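Long-range contact in 4-methyl-5(B-hydroxyethyl)-thiazole monophosphate biosynthesis enzyme (Vibrio cholerae O1 biovar El Tor, PDB 3OT1), which is of unknown function but belongs to the DJ-1/PfpI family and may act in thiazole monophosphate biosynthesis: residues L167-V180 against M190-I204. Residues are numbered along the deposited sequence; the frame is centred on the assembly and turned at random. Where two conformers were deposited one is given.
Sequences LEFALAMIALLAGV and MVLHPQQLTELSGFI
Leu200 reaches across to helix 167-178 in the tightly packed part of the contact, its CD1 methyl 3.8 Å from Leu171 CB and as near to the carbonyl O of Leu171. The far end of Leu171 meets Leu192 tip to tip, CD1 to CD2 at 3.7 Å, while the other methyl of Leu192 touches Leu167 CD2. Leu167 also offers CD1 to the CE methyl, 3.6 Å away, of selenomethionine Met190, whose chain bends at its last torsion. Leu167, Met190 and Leu192 each have a second conformer, so these touches hold for one conformer. Ala187 of helix 180-187 also touches Leu171 and Leu200. Helices 167-178 and 194-201 run nearly parallel, 21° between their directions; the first packs on strands 106-110 and 157-160 of the central sheet, as in the layered alpha/beta fold of the DJ-1 superfamily, and helix 194-201 packs against it. Beyond it, Phe203 lays one ring face over Ala172 CB, a CH-pi contact 4.0 Å from the ring centroid, and takes Leu176 CG at its edge. Ile204 CG1 touches both Ala175 CB and Val180 CB. The other margin is polar, and on the Glu168 side waters enter. Glu168, with CG anti to its carbonyl carbon (chi1 -69°), extends across Gln196; Gln196 NE2 donates to Glu168 OE2 from above the carboxylate plane (2.9 Å, 149°), and Arg148 adds a salt bridge to the same oxygen. Gln196 OE1 is held by His193 N in the capping box that starts helix 194-201. Two waters link Glu168 OE1 to Glu199 OE1, 4.6 Å apart, probably screening their like charges.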
ATOM      1  N   LEU A 167       0.072  -0.287  -7.364  1.00  5.32           N
ATOM      2  CA  LEU A 167      -0.734  -1.454  -7.659  0.60  5.73           C
ATOM      3  C   LEU A 167      -0.673  -1.803  -9.160  1.00  4.61           C
ATOM      4  O   LEU A 167      -0.486  -2.960  -9.548  1.00  4.97           O
ATOM      5  CB  LEU A 167      -2.143  -1.184  -7.187  0.60  6.69           C
ATOM      6  CG  LEU A 167      -3.134  -2.311  -7.295  0.60  8.76           C
ATOM      7  CD1 LEU A 167      -2.556  -3.596  -6.772  0.60  9.40           C
ATOM      8  CD2 LEU A 167      -4.427  -1.937  -6.554  0.60 10.13           C
ATOM      9  N   GLU A 168      -0.819  -0.787 -10.014  1.00  5.18           N
ATOM     10  CA  GLU A 168      -0.705  -0.973 -11.456  1.00  5.00           C
ATOM     11  C   GLU A 168       0.648  -1.572 -11.819  1.00  4.49           C
ATOM     12  O   GLU A 168       0.731  -2.472 -12.649  1.00  5.37           O
ATOM     13  CB  GLU A 168      -0.867   0.376 -12.165  1.00  5.53           C
ATOM     14  CG  GLU A 168      -2.260   0.944 -12.080  1.00  6.09           C
ATOM     15  CD  GLU A 168      -2.253   2.448 -12.254  1.00  6.62           C
ATOM     16  OE1 GLU A 168      -2.119   2.905 -13.393  1.00  8.75           O
ATOM     17  OE2 GLU A 168      -2.352   3.177 -11.247  1.00  7.83           O
ATOM     18  N   PHE A 169       1.701  -1.091 -11.191  1.00  4.60           N
ATOM     19  CA  PHE A 169       3.071  -1.560 -11.408  1.00  4.85           C
ATOM     20  C   PHE A 169       3.225  -3.020 -10.997  1.00  4.73           C
ATOM     21  O   PHE A 169       3.791  -3.831 -11.750  1.00  4.77           O
ATOM     22  CB  PHE A 169       3.980  -0.628 -10.597  1.00  5.35           C
ATOM     23  CG  PHE A 169       5.408  -1.072 -10.393  1.00  4.92           C
ATOM     24  CD1 PHE A 169       6.346  -0.992 -11.408  1.00  5.18           C
ATOM     25  CD2 PHE A 169       5.849  -1.427  -9.137  1.00  5.23           C
ATOM     26  CE1 PHE A 169       7.656  -1.265 -11.162  1.00  5.77           C
ATOM     27  CE2 PHE A 169       7.166  -1.731  -8.898  1.00  6.37           C
ATOM     28  CZ  PHE A 169       8.070  -1.656  -9.921  1.00  6.01           C
ATOM     29  N   ALA A 170       2.801  -3.371  -9.780  1.00  4.57           N
ATOM     30  CA  ALA A 170       2.920  -4.739  -9.304  1.00  4.73           C
ATOM     31  C   ALA A 170       2.115  -5.717 -10.184  1.00  4.33           C
ATOM     32  O   ALA A 170       2.589  -6.817 -10.478  1.00  5.16           O
ATOM     33  CB  ALA A 170       2.518  -4.833  -7.851  1.00  5.54           C
ATOM     34  N   LEU A 171       0.924  -5.315 -10.597  1.00  4.76           N
ATOM     35  CA  LEU A 171       0.114  -6.145 -11.480  1.00  4.78           C
ATOM     36  C   LEU A 171       0.774  -6.309 -12.848  1.00  5.21           C
ATOM     37  O   LEU A 171       0.721  -7.403 -13.421  1.00  5.56           O
ATOM     38  CB  LEU A 171      -1.293  -5.581 -11.594  1.00  5.39           C
ATOM     39  CG  LEU A 171      -2.111  -5.709 -10.297  1.00  6.53           C
ATOM     40  CD1 LEU A 171      -3.323  -4.770 -10.336  1.00  7.21           C
ATOM     41  CD2 LEU A 171      -2.505  -7.148  -9.981  1.00  7.11           C
ATOM     42  N   ALA A 172       1.405  -5.259 -13.363  1.00  5.03           N
ATOM     43  CA  ALA A 172       2.152  -5.367 -14.622  1.00  6.12           C
ATOM     44  C   ALA A 172       3.321  -6.338 -14.473  1.00  6.33           C
ATOM     45  O   ALA A 172       3.615  -7.103 -15.394  1.00  6.40           O
ATOM     46  CB  ALA A 172       2.669  -3.997 -15.037  1.00  6.90           C
HETATM   47  N   MSE A 173       3.989  -6.321 -13.323  1.00  5.63           N
HETATM   48  CA  MSE A 173       5.041  -7.297 -13.062  1.00  5.99           C
HETATM   49  C   MSE A 173       4.513  -8.718 -13.166  1.00  5.78           C
HETATM   50  O   MSE A 173       5.134  -9.573 -13.785  1.00  6.57           O
HETATM   51  CB  MSE A 173       5.641  -7.124 -11.668  1.00  7.12           C
HETATM   52  CG  MSE A 173       6.552  -5.953 -11.431  1.00  8.65           C
HETATM   53 SE   MSE A 173       7.356  -5.984  -9.690  1.00 14.23          SE
HETATM   54  CE  MSE A 173       8.111  -7.373 -10.045  1.00  7.48           C
ATOM     55  N   ILE A 174       3.372  -8.973 -12.557  1.00  5.42           N
ATOM     56  CA  ILE A 174       2.751 -10.292 -12.657  1.00  6.19           C
ATOM     57  C   ILE A 174       2.452 -10.651 -14.103  1.00  5.82           C
ATOM     58  O   ILE A 174       2.727 -11.780 -14.543  1.00  6.28           O
ATOM     59  CB  ILE A 174       1.478 -10.387 -11.803  1.00  5.38           C
ATOM     60  CG1 ILE A 174       1.801 -10.248 -10.314  1.00  6.27           C
ATOM     61  CG2 ILE A 174       0.753 -11.720 -12.039  1.00  6.33           C
ATOM     62  CD1 ILE A 174       0.582  -9.825  -9.471  1.00  8.78           C
ATOM     63  N   ALA A 175       1.872  -9.710 -14.842  1.00  5.27           N
ATOM     64  CA  ALA A 175       1.543  -9.963 -16.244  1.00  5.72           C
ATOM     65  C   ALA A 175       2.802 -10.362 -17.029  1.00  6.15           C
ATOM     66  O   ALA A 175       2.757 -11.320 -17.825  1.00  7.56           O
ATOM     67  CB  ALA A 175       0.857  -8.771 -16.860  1.00  6.91           C
ATOM     68  N   LEU A 176       3.911  -9.661 -16.805  1.00  6.37           N
ATOM     69  CA  LEU A 176       5.165  -9.953 -17.508  1.00  7.28           C
ATOM     70  C   LEU A 176       5.749 -11.289 -17.113  1.00  7.43           C
ATOM     71  O   LEU A 176       6.262 -12.030 -17.953  1.00  9.55           O
ATOM     72  CB  LEU A 176       6.191  -8.845 -17.246  1.00  7.95           C
ATOM     73  CG  LEU A 176       5.883  -7.517 -17.922  1.00  8.36           C
ATOM     74  CD1 LEU A 176       6.700  -6.407 -17.330  1.00 10.25           C
ATOM     75  CD2 LEU A 176       6.100  -7.591 -19.434  1.00 10.34           C
ATOM     76  N   LEU A 177       5.711 -11.599 -15.826  1.00  7.18           N
ATOM     77  CA  LEU A 177       6.388 -12.801 -15.304  1.00  8.31           C
ATOM     78  C   LEU A 177       5.559 -14.072 -15.473  1.00  8.34           C
ATOM     79  O   LEU A 177       6.113 -15.153 -15.633  1.00 10.19           O
ATOM     80  CB  LEU A 177       6.740 -12.620 -13.836  1.00  8.49           C
ATOM     81  CG  LEU A 177       7.846 -11.602 -13.552  1.00  8.42           C
ATOM     82  CD1 LEU A 177       7.920 -11.274 -12.082  1.00 10.12           C
ATOM     83  CD2 LEU A 177       9.176 -12.114 -14.082  1.00 11.39           C
ATOM     84  N   ALA A 178       4.244 -13.964 -15.409  1.00  8.15           N
ATOM     85  CA  ALA A 178       3.363 -15.126 -15.293  1.00  8.82           C
ATOM     86  C   ALA A 178       2.162 -15.074 -16.210  1.00  8.91           C
ATOM     87  O   ALA A 178       1.388 -16.019 -16.209  1.00  9.88           O
ATOM     88  CB  ALA A 178       2.898 -15.319 -13.857  1.00 10.44           C
ATOM     89  N   GLY A 179       2.005 -14.005 -16.975  1.00  8.12           N
ATOM     90  CA  GLY A 179       0.945 -13.899 -17.960  1.00  8.41           C
ATOM     91  C   GLY A 179      -0.197 -13.020 -17.496  1.00  7.86           C
ATOM     92  O   GLY A 179      -0.471 -12.897 -16.302  1.00  7.77           O
ATOM     93  N   VAL A 180      -0.872 -12.406 -18.457  1.00  9.12           N
ATOM     94  CA  VAL A 180      -1.947 -11.488 -18.125  1.00 10.00           C
ATOM     95  C   VAL A 180      -3.134 -12.213 -17.459  1.00  8.68           C
ATOM     96  O   VAL A 180      -3.843 -11.604 -16.666  1.00  8.95           O
ATOM     97  CB  VAL A 180      -2.370 -10.647 -19.355  1.00 11.26           C
ATOM     98  CG1 VAL A 180      -3.242 -11.462 -20.272  1.00 14.91           C
ATOM     99  CG2 VAL A 180      -3.045  -9.334 -18.904  1.00 13.73           C
HETATM  100  N   MSE A 190      -9.157  -6.662  -6.034  0.50  8.52           N
HETATM  101  CA  MSE A 190      -8.507  -5.628  -5.372  0.50  7.72           C
HETATM  102  C   MSE A 190      -9.279  -4.303  -5.491  0.50  6.67           C
HETATM  103  O   MSE A 190      -8.901  -3.348  -4.846  0.50  7.25           O
HETATM  104  CB  MSE A 190      -7.074  -5.652  -5.834  0.50  8.22           C
HETATM  105  CG  MSE A 190      -6.472  -7.039  -5.625  0.50  7.74           C
HETATM  106 SE   MSE A 190      -4.628  -7.022  -6.079  0.50  8.13          SE
HETATM  107  CE  MSE A 190      -3.950  -6.046  -4.561  0.50  7.13           C
ATOM    108  N   VAL A 191     -10.388  -4.268  -6.246  1.00  5.87           N
ATOM    109  CA  VAL A 191     -11.255  -3.071  -6.376  1.00  5.97           C
ATOM    110  C   VAL A 191     -10.435  -1.905  -6.935  1.00  5.56           C
ATOM    111  O   VAL A 191     -10.480  -0.772  -6.459  1.00  6.10           O
ATOM    112  CB  VAL A 191     -12.042  -2.689  -5.077  1.00  6.27           C
ATOM    113  CG1 VAL A 191     -13.244  -1.852  -5.440  1.00  7.75           C
ATOM    114  CG2 VAL A 191     -12.474  -3.951  -4.320  1.00  7.98           C
ATOM    115  N   LEU A 192      -9.675  -2.203  -7.994  1.00  6.50           N
ATOM    116  CA  LEU A 192      -9.038  -1.164  -8.795  0.50  7.00           C
ATOM    117  C   LEU A 192     -10.098  -0.225  -9.338  1.00  7.53           C
ATOM    118  O   LEU A 192     -11.246  -0.605  -9.510  1.00  7.84           O
ATOM    119  CB  LEU A 192      -8.296  -1.768  -9.995  0.50  7.92           C
ATOM    120  CG  LEU A 192      -6.907  -2.355  -9.763  0.50  8.15           C
ATOM    121  CD1 LEU A 192      -6.926  -3.593  -8.898  0.50  9.81           C
ATOM    122  CD2 LEU A 192      -6.265  -2.630 -11.118  0.50  9.06           C
ATOM    123  N   HIS A 193      -9.661   0.988  -9.659  1.00  8.14           N
ATOM    124  CA  HIS A 193     -10.493   1.871 -10.418  1.00  8.67           C
ATOM    125  C   HIS A 193     -10.706   1.179 -11.771  1.00  9.15           C
ATOM    126  O   HIS A 193      -9.790   0.556 -12.312  1.00  8.80           O
ATOM    127  CB  HIS A 193      -9.828   3.248 -10.607  1.00  9.29           C
ATOM    128  CG  HIS A 193     -10.718   4.244 -11.282  1.00 10.19           C
ATOM    129  ND1 HIS A 193     -10.922   4.250 -12.642  1.00 11.01           N
ATOM    130  CD2 HIS A 193     -11.517   5.210 -10.773  1.00 11.07           C
ATOM    131  CE1 HIS A 193     -11.801   5.188 -12.946  1.00 10.76           C
ATOM    132  NE2 HIS A 193     -12.169   5.796 -11.828  1.00 11.21           N
ATOM    133  N   PRO A 194     -11.903   1.286 -12.356  1.00 10.09           N
ATOM    134  CA  PRO A 194     -12.168   0.653 -13.646  1.00 10.48           C
ATOM    135  C   PRO A 194     -11.113   0.926 -14.731  1.00 10.55           C
ATOM    136  O   PRO A 194     -10.783  -0.015 -15.486  1.00 11.33           O
ATOM    137  CB  PRO A 194     -13.521   1.239 -14.022  1.00 11.01           C
ATOM    138  CG  PRO A 194     -14.190   1.318 -12.692  1.00 11.60           C
ATOM    139  CD  PRO A 194     -13.134   1.866 -11.788  1.00 10.27           C
ATOM    140  N   GLN A 195     -10.540   2.133 -14.749  1.00 10.14           N
ATOM    141  CA  GLN A 195      -9.514   2.470 -15.720  1.00 10.38           C
ATOM    142  C   GLN A 195      -8.247   1.676 -15.490  1.00  9.31           C
ATOM    143  O   GLN A 195      -7.589   1.244 -16.454  1.00 10.38           O
ATOM    144  CB  GLN A 195      -9.193   3.976 -15.713  1.00 10.46           C
ATOM    145  CG  GLN A 195     -10.244   4.829 -16.417  1.00 11.25           C
ATOM    146  CD  GLN A 195     -10.274   4.543 -17.914  1.00 10.46           C
ATOM    147  OE1 GLN A 195      -9.286   4.777 -18.613  1.00 11.35           O
ATOM    148  NE2 GLN A 195     -11.380   4.004 -18.415  1.00 11.97           N
ATOM    149  N   GLN A 196      -7.880   1.502 -14.216  1.00  9.35           N
ATOM    150  CA  GLN A 196      -6.707   0.698 -13.875  1.00  9.06           C
ATOM    151  C   GLN A 196      -6.900  -0.739 -14.384  1.00  9.38           C
ATOM    152  O   GLN A 196      -5.993  -1.377 -14.919  1.00  9.81           O
ATOM    153  CB  GLN A 196      -6.406   0.772 -12.387  1.00  8.78           C
ATOM    154  CG  GLN A 196      -6.015   2.194 -11.903  1.00  9.21           C
ATOM    155  CD  GLN A 196      -5.977   2.302 -10.381  1.00  8.58           C
ATOM    156  OE1 GLN A 196      -6.869   1.818  -9.690  1.00 10.62           O
ATOM    157  NE2 GLN A 196      -4.909   2.929  -9.841  1.00  9.98           N
ATOM    158  N   LEU A 197      -8.063  -1.298 -14.137  1.00  9.95           N
ATOM    159  CA  LEU A 197      -8.301  -2.686 -14.536  1.00 10.24           C
ATOM    160  C   LEU A 197      -8.250  -2.886 -16.053  1.00 10.00           C
ATOM    161  O   LEU A 197      -7.627  -3.827 -16.564  1.00 11.06           O
ATOM    162  CB  LEU A 197      -9.628  -3.194 -13.950  1.00 11.11           C
ATOM    163  CG  LEU A 197      -9.915  -4.683 -14.164  1.00 12.32           C
ATOM    164  CD1 LEU A 197      -8.901  -5.566 -13.432  1.00 15.70           C
ATOM    165  CD2 LEU A 197     -11.307  -5.057 -13.688  1.00 14.41           C
ATOM    166  N   THR A 198      -8.879  -1.974 -16.791  1.00 10.78           N
ATOM    167  CA  THR A 198      -8.832  -2.016 -18.248  1.00 10.54           C
ATOM    168  C   THR A 198      -7.416  -1.977 -18.817  1.00  9.92           C
ATOM    169  O   THR A 198      -7.062  -2.719 -19.745  1.00 10.24           O
ATOM    170  CB  THR A 198      -9.653  -0.850 -18.785  1.00 11.22           C
ATOM    171  OG1 THR A 198     -11.024  -1.086 -18.462  1.00 12.95           O
ATOM    172  CG2 THR A 198      -9.492  -0.695 -20.266  1.00 12.81           C
ATOM    173  N   GLU A 199      -6.590  -1.142 -18.230  1.00 10.29           N
ATOM    174  CA  GLU A 199      -5.237  -0.978 -18.709  1.00  9.67           C
ATOM    175  C   GLU A 199      -4.367  -2.176 -18.373  1.00 10.43           C
ATOM    176  O   GLU A 199      -3.467  -2.510 -19.126  1.00 11.80           O
ATOM    177  CB  GLU A 199      -4.670   0.318 -18.176  1.00  9.86           C
ATOM    178  CG  GLU A 199      -5.393   1.488 -18.807  1.00 10.47           C
ATOM    179  CD  GLU A 199      -4.854   2.826 -18.420  1.00 13.70           C
ATOM    180  OE1 GLU A 199      -3.896   2.941 -17.604  1.00 17.55           O
ATOM    181  OE2 GLU A 199      -5.432   3.790 -18.931  1.00 12.82           O
ATOM    182  N   LEU A 200      -4.632  -2.850 -17.264  1.00  9.99           N
ATOM    183  CA  LEU A 200      -3.938  -4.085 -16.977  1.00 11.66           C
ATOM    184  C   LEU A 200      -4.291  -5.149 -18.015  1.00 12.55           C
ATOM    185  O   LEU A 200      -3.404  -5.815 -18.561  1.00 13.08           O
ATOM    186  CB  LEU A 200      -4.311  -4.599 -15.604  1.00 12.16           C
ATOM    187  CG  LEU A 200      -3.716  -5.997 -15.383  1.00 13.62           C
ATOM    188  CD1 LEU A 200      -2.185  -5.923 -15.292  1.00 11.18           C
ATOM    189  CD2 LEU A 200      -4.358  -6.571 -14.204  1.00 15.53           C
ATOM    190  N   SER A 201      -5.580  -5.301 -18.309  1.00 14.20           N
ATOM    191  CA  SER A 201      -6.013  -6.345 -19.231  1.00 15.01           C
ATOM    192  C   SER A 201      -5.422  -6.133 -20.618  1.00 14.88           C
ATOM    193  O   SER A 201      -5.164  -7.095 -21.342  1.00 16.47           O
ATOM    194  CB  SER A 201      -7.536  -6.423 -19.258  1.00 15.95           C
ATOM    195  OG  SER A 201      -7.983  -6.910 -18.007  1.00 17.73           O
ATOM    196  N   GLY A 202      -5.148  -4.882 -20.979  1.00 14.39           N
ATOM    197  CA  GLY A 202      -4.540  -4.588 -22.272  1.00 14.48           C
ATOM    198  C   GLY A 202      -3.029  -4.476 -22.283  1.00 13.70           C
ATOM    199  O   GLY A 202      -2.430  -4.235 -23.332  1.00 13.51           O
ATOM    200  N   PHE A 203      -2.399  -4.665 -21.124  1.00 13.22           N
ATOM    201  CA  PHE A 203      -0.978  -4.338 -20.959  1.00 12.98           C
ATOM    202  C   PHE A 203      -0.066  -5.177 -21.846  1.00 12.91           C
ATOM    203  O   PHE A 203       0.823  -4.647 -22.498  1.00 14.20           O
ATOM    204  CB  PHE A 203      -0.560  -4.484 -19.496  1.00 12.47           C
ATOM    205  CG  PHE A 203       0.898  -4.207 -19.262  1.00 14.07           C
ATOM    206  CD1 PHE A 203       1.431  -2.944 -19.438  1.00 16.54           C
ATOM    207  CD2 PHE A 203       1.746  -5.224 -18.902  1.00 14.19           C
ATOM    208  CE1 PHE A 203       2.777  -2.724 -19.232  1.00 18.08           C
ATOM    209  CE2 PHE A 203       3.076  -4.990 -18.704  1.00 15.90           C
ATOM    210  CZ  PHE A 203       3.577  -3.752 -18.870  1.00 15.45           C
ATOM    211  N   ILE A 204      -0.259  -6.492 -21.855  1.00 12.75           N
ATOM    212  CA  ILE A 204       0.612  -7.344 -22.661  1.00 13.91           C
ATOM    213  C   ILE A 204       0.343  -7.136 -24.165  1.00 15.31           C
ATOM    214  O   ILE A 204       1.283  -7.118 -24.967  1.00 16.30           O
ATOM    215  CB  ILE A 204       0.485  -8.828 -22.273  1.00 13.76           C
ATOM    216  CG1 ILE A 204       0.960  -9.028 -20.821  1.00 12.58           C
ATOM    217  CG2 ILE A 204       1.291  -9.708 -23.244  1.00 15.07           C
ATOM    218  CD1 ILE A 204       2.396  -8.636 -20.520  1.00 13.48           C
TER
HETATM  219  O   HOH W   1      -2.474   1.469 -15.678  1.00 14.74           O
HETATM  220  O   HOH W   2      -4.493   3.614 -14.996  1.00 28.72           O